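PDB 4PNE: methyltransferase-like protein from Saccharopolyspora spinosa, which catalyses a [4+2] cycloaddition in spinosyn biosynthesis as a standalone cyclase, on a scaffold resembling the SAM-dependent methyltransferases and with S-adenosyl-L-homocysteine bound. Local coordinates for residues 41-44 with 45-48; 168-171 with 172-175; 274-277 with 278-282. All coordinates share one frame; numbering follows the deposited sequence.

Contact 1. Residues 41-44 with 45-48. With SAH (S-adenosyl-L-homocysteine), chain C.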
ATOM      1  N   GLN A  41       8.923   8.865  -9.415  1.00 14.86           N
ATOM      2  CA  GLN A  41       9.687  10.082  -9.160  1.00 15.93           C
ATOM      3  C   GLN A  41       9.220  10.763  -7.870  1.00 16.03           C
ATOM      4  O   GLN A  41      10.042  11.229  -7.072  1.00 14.78           O
ATOM      5  CB  GLN A  41       9.551  11.031 -10.366  1.00 15.07           C
ATOM      6  CG  GLN A  41      10.219  12.399 -10.254  1.00 25.16           C
ATOM      7  CD  GLN A  41      11.695  12.330  -9.914  1.00 37.59           C
ATOM      8  OE1 GLN A  41      12.395  11.395 -10.312  1.00 49.53           O
ATOM      9  NE2 GLN A  41      12.185  13.344  -9.208  1.00 33.34           N
ATOM     10  N   MET A  42       7.909  10.794  -7.656  1.00 14.13           N
ATOM     11  CA  MET A  42       7.384  11.439  -6.468  1.00 12.97           C
ATOM     12  C   MET A  42       7.896  10.690  -5.255  1.00 13.56           C
ATOM     13  O   MET A  42       8.363  11.292  -4.306  1.00 14.52           O
ATOM     14  CB  MET A  42       5.861  11.497  -6.497  1.00 13.83           C
ATOM     15  CG  MET A  42       5.223  12.280  -5.340  1.00 18.61           C
ATOM     16  SD  MET A  42       5.851  13.964  -4.985  1.00 28.75           S
ATOM     17  CE  MET A  42       5.042  14.371  -3.439  1.00 24.90           C
ATOM     18  N   TYR A  43       7.824   9.365  -5.291  1.00 11.61           N
ATOM     19  CA  TYR A  43       8.334   8.586  -4.154  1.00 14.02           C
ATOM     20  C   TYR A  43       9.844   8.695  -4.026  1.00 15.38           C
ATOM     21  O   TYR A  43      10.388   8.668  -2.914  1.00 17.01           O
ATOM     22  CB  TYR A  43       7.900   7.116  -4.277  1.00 13.02           C
ATOM     23  CG  TYR A  43       6.526   6.891  -3.707  1.00 14.77           C
ATOM     24  CD1 TYR A  43       6.322   6.913  -2.330  1.00 15.57           C
ATOM     25  CD2 TYR A  43       5.427   6.689  -4.533  1.00 13.88           C
ATOM     26  CE1 TYR A  43       5.089   6.731  -1.799  1.00 15.06           C
ATOM     27  CE2 TYR A  43       4.149   6.516  -3.983  1.00 13.65           C
ATOM     28  CZ  TYR A  43       4.017   6.544  -2.615  1.00 15.48           C
ATOM     29  OH  TYR A  43       2.799   6.376  -2.019  1.00 14.10           O
ATOM     30  N   ASP A  44      10.538   8.844  -5.147  1.00 13.87           N
ATOM     31  CA  ASP A  44      12.003   9.053  -5.088  1.00 14.02           C
ATOM     32  C   ASP A  44      12.315  10.312  -4.245  1.00 15.99           C
ATOM     33  O   ASP A  44      13.282  10.343  -3.460  1.00 15.20           O
ATOM     34  CB  ASP A  44      12.620   9.198  -6.490  1.00 15.32           C
ATOM     35  CG  ASP A  44      12.721   7.876  -7.262  1.00 19.44           C
ATOM     36  OD1 ASP A  44      12.605   6.773  -6.683  1.00 14.53           O
ATOM     37  OD2 ASP A  44      12.926   7.966  -8.480  1.00 21.78           O
ATOM     38  N   LEU A  45      11.508  11.342  -4.467  1.00 14.23           N
ATOM     39  CA  LEU A  45      11.670  12.616  -3.800  1.00 13.49           C
ATOM     40  C   LEU A  45      11.248  12.599  -2.341  1.00 16.35           C
ATOM     41  O   LEU A  45      11.928  13.190  -1.519  1.00 20.49           O
ATOM     42  CB  LEU A  45      10.889  13.702  -4.537  1.00 19.19           C
ATOM     43  CG  LEU A  45      11.456  14.085  -5.895  1.00 18.97           C
ATOM     44  CD1 LEU A  45      10.497  15.036  -6.620  1.00 28.71           C
ATOM     45  CD2 LEU A  45      12.832  14.692  -5.739  1.00 24.27           C
ATOM     46  N   VAL A  46      10.136  11.947  -2.020  1.00 14.84           N
ATOM     47  CA  VAL A  46       9.556  12.026  -0.682  1.00 16.09           C
ATOM     48  C   VAL A  46      10.137  10.984   0.270  1.00 19.56           C
ATOM     49  O   VAL A  46      10.063  11.132   1.478  1.00 16.90           O
ATOM     50  CB  VAL A  46       8.004  11.870  -0.735  1.00 18.56           C
ATOM     51  CG1 VAL A  46       7.598  10.441  -0.882  1.00 20.96           C
ATOM     52  CG2 VAL A  46       7.377  12.430   0.533  1.00 23.89           C
ATOM     53  N   THR A  47      10.787   9.958  -0.267  1.00 21.19           N
ATOM     54  CA  THR A  47      11.314   8.894   0.585  1.00 20.29           C
ATOM     55  C   THR A  47      12.203   9.338   1.734  1.00 16.16           C
ATOM     56  O   THR A  47      11.976   8.894   2.874  1.00 19.59           O
ATOM     57  CB  THR A  47      12.114   7.889  -0.269  1.00 24.92           C
ATOM     58  OG1 THR A  47      11.189   7.064  -0.955  1.00 22.31           O
ATOM     59  CG2 THR A  47      12.997   6.996   0.591  1.00 24.13           C
ATOM     60  N   PRO A  48      13.211  10.190   1.466  1.00 18.73           N
ATOM     61  CA  PRO A  48      14.067  10.627   2.574  1.00 20.98           C
ATOM     62  C   PRO A  48      13.268  11.345   3.686  1.00 15.31           C
ATOM     63  O   PRO A  48      13.594  11.204   4.854  1.00 18.34           O
ATOM     64  CB  PRO A  48      15.057  11.588   1.905  1.00 24.98           C
ATOM     65  CG  PRO A  48      14.999  11.281   0.471  1.00 23.61           C
ATOM     66  CD  PRO A  48      13.615  10.793   0.190  1.00 18.71           C
TER
HETATM   67  N   SAH C 301       2.684  -1.396   0.220  1.00 14.33           N
HETATM   68  CA  SAH C 301       3.685  -0.484   0.782  1.00 14.15           C
HETATM   69  CB  SAH C 301       3.750   0.878   0.096  1.00 12.04           C
HETATM   70  CG  SAH C 301       2.459   1.597  -0.207  1.00 15.82           C
HETATM   71  SD  SAH C 301       2.784   3.249  -0.841  1.00 13.88           S
HETATM   72  C   SAH C 301       3.428  -0.312   2.254  1.00 15.95           C
HETATM   73  O   SAH C 301       4.300   0.154   2.965  1.00 14.49           O
HETATM   74  OXT SAH C 301       2.373  -0.731   2.738  1.00 12.84           O
HETATM   75  C5' SAH C 301       2.353   2.926  -2.571  1.00 13.54           C
HETATM   76  C4' SAH C 301       3.367   2.063  -3.307  1.00 13.18           C
HETATM   77  O4' SAH C 301       2.837   1.678  -4.569  1.00 13.04           O
HETATM   78  C3' SAH C 301       4.678   2.764  -3.614  1.00 13.27           C
HETATM   79  O3' SAH C 301       5.699   1.847  -3.267  1.00 13.01           O
HETATM   80  C2' SAH C 301       4.612   3.026  -5.110  1.00 12.47           C
HETATM   81  O2' SAH C 301       5.855   3.143  -5.800  1.00 14.47           O
HETATM   82  C1' SAH C 301       3.803   1.817  -5.577  1.00 11.84           C
HETATM   83  N9  SAH C 301       3.212   2.010  -6.914  1.00 12.01           N
HETATM   84  C8  SAH C 301       2.488   3.041  -7.417  1.00 17.45           C
HETATM   85  N7  SAH C 301       2.195   2.802  -8.715  1.00 13.74           N
HETATM   86  C5  SAH C 301       2.749   1.619  -9.046  1.00 11.02           C
HETATM   87  C6  SAH C 301       2.791   0.896 -10.220  1.00 15.50           C
HETATM   88  N6  SAH C 301       2.189   1.321 -11.320  1.00 16.07           N
HETATM   89  N1  SAH C 301       3.423  -0.295 -10.237  1.00 11.53           N
HETATM   90  C2  SAH C 301       4.050  -0.789  -9.112  1.00 13.25           C
HETATM   91  N3  SAH C 301       4.057  -0.060  -7.957  1.00 14.60           N
HETATM   92  C4  SAH C 301       3.386   1.113  -7.926  1.00 11.18           C
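Y43 and T47 meet one turn apart on helix 36-54, where the carbonyl oxygen of Y43 accepts two hydrogen bonds from the same residue. T47 OG1 donates to Y43 O at 2.7 Å and T47 N reaches that oxygen at 3.0 Å, the two arriving from opposite faces of the carbonyl plane. With OG1 beside its own backbone N (chi1 -77°), the T47 hydroxyl is turned back up the helix toward this acceptor. The next residue, P48, has no N-H to offer D44 O; its CD sits against that oxygen instead, and the helix kinks here.

The Y43 ring and V46 lie side by side and point the same way, CD1 of Y43 being 4.0 Å from CG1 of V46. One face of the ring takes the ribose of S-adenosyl-L-homocysteine, with C3' of the ligand 3.8 Å above the plane and displaced toward the rim. At the far end of the ring, Y43 OH stands 3.3 Å from the ligand SD and is hydrogen-bonded to E172. Further round the helix Q41 and L45 cross obliquely, with the amide NE2 of Q41 3.5 Å from CG of L45; the bend in the Q41 chain at chi2 (55°) brings the amide over. D44 turns to the start of helix 125-138, its OD1 hydrogen-bonded to V126 N and to OG of S124, just ahead of it.

Chemically, the tyrosine offers the bound S-adenosyl-L-homocysteine both an aromatic face and a phenolic oxygen, and its bond to E172 probably limits how far the ring can swing away from the ribose and sulfur.

Contact 2. Residues 168-171 with 172-175. With SAH (S-adenosyl-L-homocysteine), chain C.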
ATOM      1  N   GLN A 168      -2.340  -0.197  -0.237  1.00 11.58           N
ATOM      2  CA  GLN A 168      -2.411   1.200  -0.659  1.00 12.61           C
ATOM      3  C   GLN A 168      -1.584   1.502  -1.914  1.00 12.43           C
ATOM      4  O   GLN A 168      -0.868   2.505  -2.001  1.00 14.61           O
ATOM      5  CB  GLN A 168      -2.024   2.139   0.486  1.00 11.34           C
ATOM      6  CG  GLN A 168      -3.095   2.289   1.500  1.00 12.44           C
ATOM      7  CD  GLN A 168      -2.664   3.148   2.679  1.00 10.99           C
ATOM      8  OE1 GLN A 168      -2.737   2.711   3.825  1.00  9.93           O
ATOM      9  NE2 GLN A 168      -2.139   4.327   2.396  1.00 13.19           N
ATOM     10  N   SER A 169      -1.658   0.606  -2.890  1.00  9.61           N
ATOM     11  CA  SER A 169      -0.978   0.838  -4.163  1.00 11.13           C
ATOM     12  C   SER A 169      -1.917   0.993  -5.367  1.00 11.32           C
ATOM     13  O   SER A 169      -1.611   1.751  -6.275  1.00 14.45           O
ATOM     14  CB  SER A 169       0.022  -0.277  -4.422  1.00 12.13           C
ATOM     15  OG  SER A 169      -0.656  -1.501  -4.511  1.00 11.98           O
ATOM     16  N   LEU A 170      -3.063   0.307  -5.393  1.00 10.53           N
ATOM     17  CA  LEU A 170      -3.889   0.322  -6.601  1.00 14.23           C
ATOM     18  C   LEU A 170      -4.398   1.712  -6.953  1.00 14.55           C
ATOM     19  O   LEU A 170      -4.484   2.067  -8.124  1.00 14.99           O
ATOM     20  CB  LEU A 170      -5.085  -0.635  -6.439  1.00 15.16           C
ATOM     21  CG  LEU A 170      -4.751  -2.121  -6.350  1.00 13.17           C
ATOM     22  CD1 LEU A 170      -5.983  -2.936  -6.118  1.00 16.15           C
ATOM     23  CD2 LEU A 170      -4.070  -2.568  -7.630  1.00 21.61           C
ATOM     24  N   LEU A 171      -4.741   2.521  -5.965  1.00 13.47           N
ATOM     25  CA  LEU A 171      -5.335   3.805  -6.298  1.00 16.80           C
ATOM     26  C   LEU A 171      -4.305   4.825  -6.793  1.00 18.03           C
ATOM     27  O   LEU A 171      -4.667   5.854  -7.341  1.00 17.74           O
ATOM     28  CB  LEU A 171      -6.113   4.356  -5.109  1.00 14.57           C
ATOM     29  CG  LEU A 171      -7.410   3.613  -4.786  1.00 12.30           C
ATOM     30  CD1 LEU A 171      -8.142   4.346  -3.680  1.00 17.57           C
ATOM     31  CD2 LEU A 171      -8.347   3.506  -5.991  1.00 17.13           C
ATOM     32  N   GLU A 172      -3.027   4.497  -6.680  1.00 15.27           N
ATOM     33  CA  GLU A 172      -1.971   5.344  -7.243  1.00 16.06           C
ATOM     34  C   GLU A 172      -1.734   5.119  -8.718  1.00 16.04           C
ATOM     35  O   GLU A 172      -0.972   5.841  -9.344  1.00 20.11           O
ATOM     36  CB  GLU A 172      -0.656   5.105  -6.515  1.00 15.98           C
ATOM     37  CG  GLU A 172      -0.725   5.585  -5.111  1.00 18.81           C
ATOM     38  CD  GLU A 172       0.602   5.554  -4.402  1.00 18.99           C
ATOM     39  OE1 GLU A 172       1.581   4.975  -4.922  1.00 17.58           O
ATOM     40  OE2 GLU A 172       0.650   6.143  -3.328  1.00 18.99           O
ATOM     41  N   MET A 173      -2.350   4.097  -9.273  1.00 16.25           N
ATOM     42  CA  MET A 173      -2.048   3.717 -10.632  1.00 18.09           C
ATOM     43  C   MET A 173      -2.923   4.440 -11.631  1.00 16.78           C
ATOM     44  O   MET A 173      -4.076   4.703 -11.338  1.00 16.47           O
ATOM     45  CB  MET A 173      -2.194   2.220 -10.763  1.00 17.92           C
ATOM     46  CG  MET A 173      -1.358   1.538  -9.714  1.00 22.92           C
ATOM     47  SD  MET A 173      -1.364  -0.219  -9.919  1.00 19.90           S
ATOM     48  CE  MET A 173      -0.358  -0.716  -8.513  1.00 14.45           C
ATOM     49  N   SER A 174      -2.389   4.743 -12.814  1.00 19.86           N
ATOM     50  CA  SER A 174      -3.168   5.503 -13.786  1.00 20.38           C
ATOM     51  C   SER A 174      -4.366   4.682 -14.232  1.00 19.47           C
ATOM     52  O   SER A 174      -5.446   5.218 -14.418  1.00 21.42           O
ATOM     53  CB  SER A 174      -2.311   5.927 -14.983  1.00 25.58           C
ATOM     54  OG  SER A 174      -1.757   4.824 -15.671  1.00 24.47           O
ATOM     55  N   GLU A 175      -4.177   3.374 -14.357  1.00 16.18           N
ATOM     56  CA  GLU A 175      -5.231   2.461 -14.803  1.00 20.85           C
ATOM     57  C   GLU A 175      -5.312   1.270 -13.850  1.00 18.39           C
ATOM     58  O   GLU A 175      -4.723   0.217 -14.117  1.00 15.86           O
ATOM     59  CB  GLU A 175      -4.956   1.982 -16.227  1.00 24.71           C
ATOM     60  CG  GLU A 175      -5.030   3.074 -17.277  1.00 32.43           C
ATOM     61  CD  GLU A 175      -4.606   2.583 -18.653  1.00 48.30           C
ATOM     62  OE1 GLU A 175      -5.368   1.808 -19.271  1.00 55.61           O
ATOM     63  OE2 GLU A 175      -3.505   2.965 -19.111  1.00 49.46           O
TER
HETATM   64  N   SAH C 301       2.684  -1.396   0.220  1.00 14.33           N
HETATM   65  CA  SAH C 301       3.685  -0.484   0.782  1.00 14.15           C
HETATM   66  CB  SAH C 301       3.750   0.878   0.096  1.00 12.04           C
HETATM   67  CG  SAH C 301       2.459   1.597  -0.207  1.00 15.82           C
HETATM   68  SD  SAH C 301       2.784   3.249  -0.841  1.00 13.88           S
HETATM   69  C   SAH C 301       3.428  -0.312   2.254  1.00 15.95           C
HETATM   70  O   SAH C 301       4.300   0.154   2.965  1.00 14.49           O
HETATM   71  OXT SAH C 301       2.373  -0.731   2.738  1.00 12.84           O
HETATM   72  C5' SAH C 301       2.353   2.926  -2.571  1.00 13.54           C
HETATM   73  C4' SAH C 301       3.367   2.063  -3.307  1.00 13.18           C
HETATM   74  O4' SAH C 301       2.837   1.678  -4.569  1.00 13.04           O
HETATM   75  C3' SAH C 301       4.678   2.764  -3.614  1.00 13.27           C
HETATM   76  O3' SAH C 301       5.699   1.847  -3.267  1.00 13.01           O
HETATM   77  C2' SAH C 301       4.612   3.026  -5.110  1.00 12.47           C
HETATM   78  O2' SAH C 301       5.855   3.143  -5.800  1.00 14.47           O
HETATM   79  C1' SAH C 301       3.803   1.817  -5.577  1.00 11.84           C
HETATM   80  N9  SAH C 301       3.212   2.010  -6.914  1.00 12.01           N
HETATM   81  C8  SAH C 301       2.488   3.041  -7.417  1.00 17.45           C
HETATM   82  N7  SAH C 301       2.195   2.802  -8.715  1.00 13.74           N
HETATM   83  C5  SAH C 301       2.749   1.619  -9.046  1.00 11.02           C
HETATM   84  C6  SAH C 301       2.791   0.896 -10.220  1.00 15.50           C
HETATM   85  N6  SAH C 301       2.189   1.321 -11.320  1.00 16.07           N
HETATM   86  N1  SAH C 301       3.423  -0.295 -10.237  1.00 11.53           N
HETATM   87  C2  SAH C 301       4.050  -0.789  -9.112  1.00 13.25           C
HETATM   88  N3  SAH C 301       4.057  -0.060  -7.957  1.00 14.60           N
HETATM   89  C4  SAH C 301       3.386   1.113  -7.926  1.00 11.18           C
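E172 and S169 meet round a tight turn that lies against S-adenosyl-L-homocysteine. E172 reaches it with its carboxylate: OE1 lies 3.2 Å from the ligand C5' and 3.3 Å from C8, carbons of the ribose and the adenine. Q168 contributes its backbone, its O being 3.3 Å from C5', while CB of S169 packs against the ribose ring oxygen O4'. Beyond the ribose, M173 runs along the adenine end, where its CG comes to 3.9 Å from N6 of the ligand.

Behind these atoms stands the turn itself. E172 N donates to S169 O at 3.1 Å and M173 N to L170 O at 3.2 Å, both donors well above the carbonyl plane of their acceptor, as the tight winding of the 3-10 turn brings about. From there the E172 chain runs out extended (chi2 -172°), carrying the carboxylate to the ribose, and OE2 is hydrogen-bonded to Y43 of helix 36-54. M173 runs out extended alongside the start of the turn, with CE 3.6 Å from S169 O and against CD2 of L170.

In the next shell, S169 OG is bonded to V99 O of the neighbouring parallel strand, and Q168 OE1 receives H62 N and pairs with Y292 OH. L170 packs on I180 of helix 176-186 and on V195 of strand 191-200, while R219 holds M173 O.

The segment joins the C-terminal end of strand 161-167 to helix 176-186, the place where the Rossmann-like fold of class I SAM-dependent methyltransferases closes its cofactor site after the fourth strand.

Contact 3. Residues 274-277 with 278-282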
ATOM      1  N   ALA A 274       7.036  19.643  -0.414  1.00 23.72           N
ATOM      2  CA  ALA A 274       6.434  20.671   0.449  1.00 24.30           C
ATOM      3  C   ALA A 274       4.916  20.803   0.268  1.00 21.41           C
ATOM      4  O   ALA A 274       4.173  21.029   1.233  1.00 22.61           O
ATOM      5  CB  ALA A 274       7.099  22.029   0.199  1.00 31.14           C
ATOM      6  N   GLY A 275       4.441  20.691  -0.966  1.00 22.92           N
ATOM      7  CA  GLY A 275       3.021  20.779  -1.223  1.00 26.39           C
ATOM      8  C   GLY A 275       2.289  19.594  -0.623  1.00 21.57           C
ATOM      9  O   GLY A 275       1.238  19.744  -0.013  1.00 21.45           O
ATOM     10  N   TRP A 276       2.868  18.408  -0.771  1.00 22.26           N
ATOM     11  CA  TRP A 276       2.264  17.203  -0.212  1.00 19.19           C
ATOM     12  C   TRP A 276       2.239  17.293   1.329  1.00 18.93           C
ATOM     13  O   TRP A 276       1.234  16.951   1.969  1.00 19.06           O
ATOM     14  CB  TRP A 276       3.030  15.956  -0.652  1.00 20.47           C
ATOM     15  CG  TRP A 276       2.622  14.752   0.130  1.00 17.12           C
ATOM     16  CD1 TRP A 276       1.531  13.954  -0.088  1.00 19.54           C
ATOM     17  CD2 TRP A 276       3.288  14.219   1.275  1.00 17.43           C
ATOM     18  NE1 TRP A 276       1.480  12.965   0.861  1.00 22.30           N
ATOM     19  CE2 TRP A 276       2.542  13.106   1.710  1.00 18.48           C
ATOM     20  CE3 TRP A 276       4.437  14.580   1.974  1.00 17.37           C
ATOM     21  CZ2 TRP A 276       2.924  12.338   2.808  1.00 21.23           C
ATOM     22  CZ3 TRP A 276       4.814  13.827   3.062  1.00 19.21           C
ATOM     23  CH2 TRP A 276       4.051  12.726   3.475  1.00 19.69           C
ATOM     24  N   ALA A 277       3.347  17.752   1.908  1.00 18.64           N
ATOM     25  CA  ALA A 277       3.459  17.885   3.369  1.00 19.93           C
ATOM     26  C   ALA A 277       2.405  18.853   3.902  1.00 18.41           C
ATOM     27  O   ALA A 277       1.764  18.606   4.928  1.00 16.81           O
ATOM     28  CB  ALA A 277       4.846  18.365   3.760  1.00 16.48           C
ATOM     29  N   ALA A 278       2.198  19.946   3.186  1.00 17.45           N
ATOM     30  CA  ALA A 278       1.207  20.932   3.588  1.00 20.72           C
ATOM     31  C   ALA A 278      -0.214  20.316   3.584  1.00 24.03           C
ATOM     32  O   ALA A 278      -0.999  20.557   4.501  1.00 19.20           O
ATOM     33  CB  ALA A 278       1.281  22.133   2.666  1.00 24.15           C
ATOM     34  N   ALA A 279      -0.509  19.479   2.588  1.00 19.75           N
ATOM     35  CA  ALA A 279      -1.797  18.783   2.470  1.00 17.20           C
ATOM     36  C   ALA A 279      -2.060  17.803   3.627  1.00 19.89           C
ATOM     37  O   ALA A 279      -3.161  17.767   4.195  1.00 17.85           O
ATOM     38  CB  ALA A 279      -1.859  18.056   1.141  1.00 17.45           C
ATOM     39  N   VAL A 280      -1.042  17.027   4.000  1.00 14.47           N
ATOM     40  CA  VAL A 280      -1.164  16.116   5.133  1.00 17.00           C
ATOM     41  C   VAL A 280      -1.456  16.925   6.389  1.00 21.75           C
ATOM     42  O   VAL A 280      -2.356  16.599   7.160  1.00 17.91           O
ATOM     43  CB  VAL A 280       0.116  15.264   5.310  1.00 14.93           C
ATOM     44  CG1 VAL A 280       0.115  14.482   6.610  1.00 19.11           C
ATOM     45  CG2 VAL A 280       0.278  14.339   4.122  1.00 19.82           C
ATOM     46  N   CYS A 281      -0.735  18.017   6.591  1.00 19.18           N
ATOM     47  CA  CYS A 281      -0.970  18.778   7.811  1.00 19.70           C
ATOM     48  C   CYS A 281      -2.311  19.515   7.788  1.00 16.27           C
ATOM     49  O   CYS A 281      -2.798  19.924   8.833  1.00 17.75           O
ATOM     50  CB  CYS A 281       0.183  19.742   8.043  1.00 17.95           C
ATOM     51  SG  CYS A 281       1.669  18.864   8.641  1.00 25.39           S
ATOM     52  N   ASP A 282      -2.890  19.676   6.602  1.00 13.81           N
ATOM     53  CA  ASP A 282      -4.230  20.224   6.443  1.00 18.35           C
ATOM     54  C   ASP A 282      -5.322  19.151   6.583  1.00 19.92           C
ATOM     55  O   ASP A 282      -6.457  19.396   6.188  1.00 17.84           O
ATOM     56  CB  ASP A 282      -4.349  20.904   5.071  1.00 19.98           C
ATOM     57  CG  ASP A 282      -5.362  22.057   5.038  1.00 29.75           C
ATOM     58  OD1 ASP A 282      -5.629  22.712   6.071  1.00 27.93           O
ATOM     59  OD2 ASP A 282      -5.887  22.315   3.937  1.00 33.39           O
TER
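W276 and V280 pack one turn apart on the last two turns of helix 271-281, an alpha-helix outside the central sheet that lies against helices 36-54, 250-260 and 265-269. The side-chain part of the contact is a CH-pi interaction. CG2 of V280 stands over one face of the indole, 3.9 Å from the centroid of the six-membered ring and 30° off its normal. Displaced toward the rim, this methyl is closest to CE2 of W276, at 3.5 Å. V280 holds CG2 beside its backbone N, with CG1 anti to that N (chi1 170°), which turns CG2 toward the tryptophan. W276 also packs on helix 36-54, and both residues touch F254.

Backbone hydrogen bonds of the i to i+4 kind make up the polar part: A278 N to A274 O, A279 N to G275 O, V280 N to W276 O and C281 N to A277 O, between 3.0 and 3.1 Å long. The same winding sets CB of A278 3.4 Å from A274 O, and CB of A279 equally near W276 O.

Apolar packing also involves small side chains: A274 and A277 both touch I265, bringing helix 265-269 close alongside.

At its end the helix gives way at D282, whose N still donates to A278 O at 3.0 Å and has a second, weak bond to A279 O.

How the contacts relate
Along the chain come contact 1 on helix 36-54, contact 2 in the loop between strand 161-167 and helix 176-186, and contact 3 on helix 271-281. Contact 1 is the middle piece in space, its centre 16 Å from that of contact 2 and 14 Å from that of contact 3. It meets contact 2 beside the ligand's sulfur and C5', with Y43 OH 2.5 Å from E172 OE2, and contact 3 through M42 and V46 packing on W276, M42 CE 3.8 Å from W276 CB. Contacts 2 and 3 do not touch, their nearest atoms about 8 Å apart. Helix 36-54 thus connects the ligand site at the C-terminal ends of the parallel strands with the outlying helices.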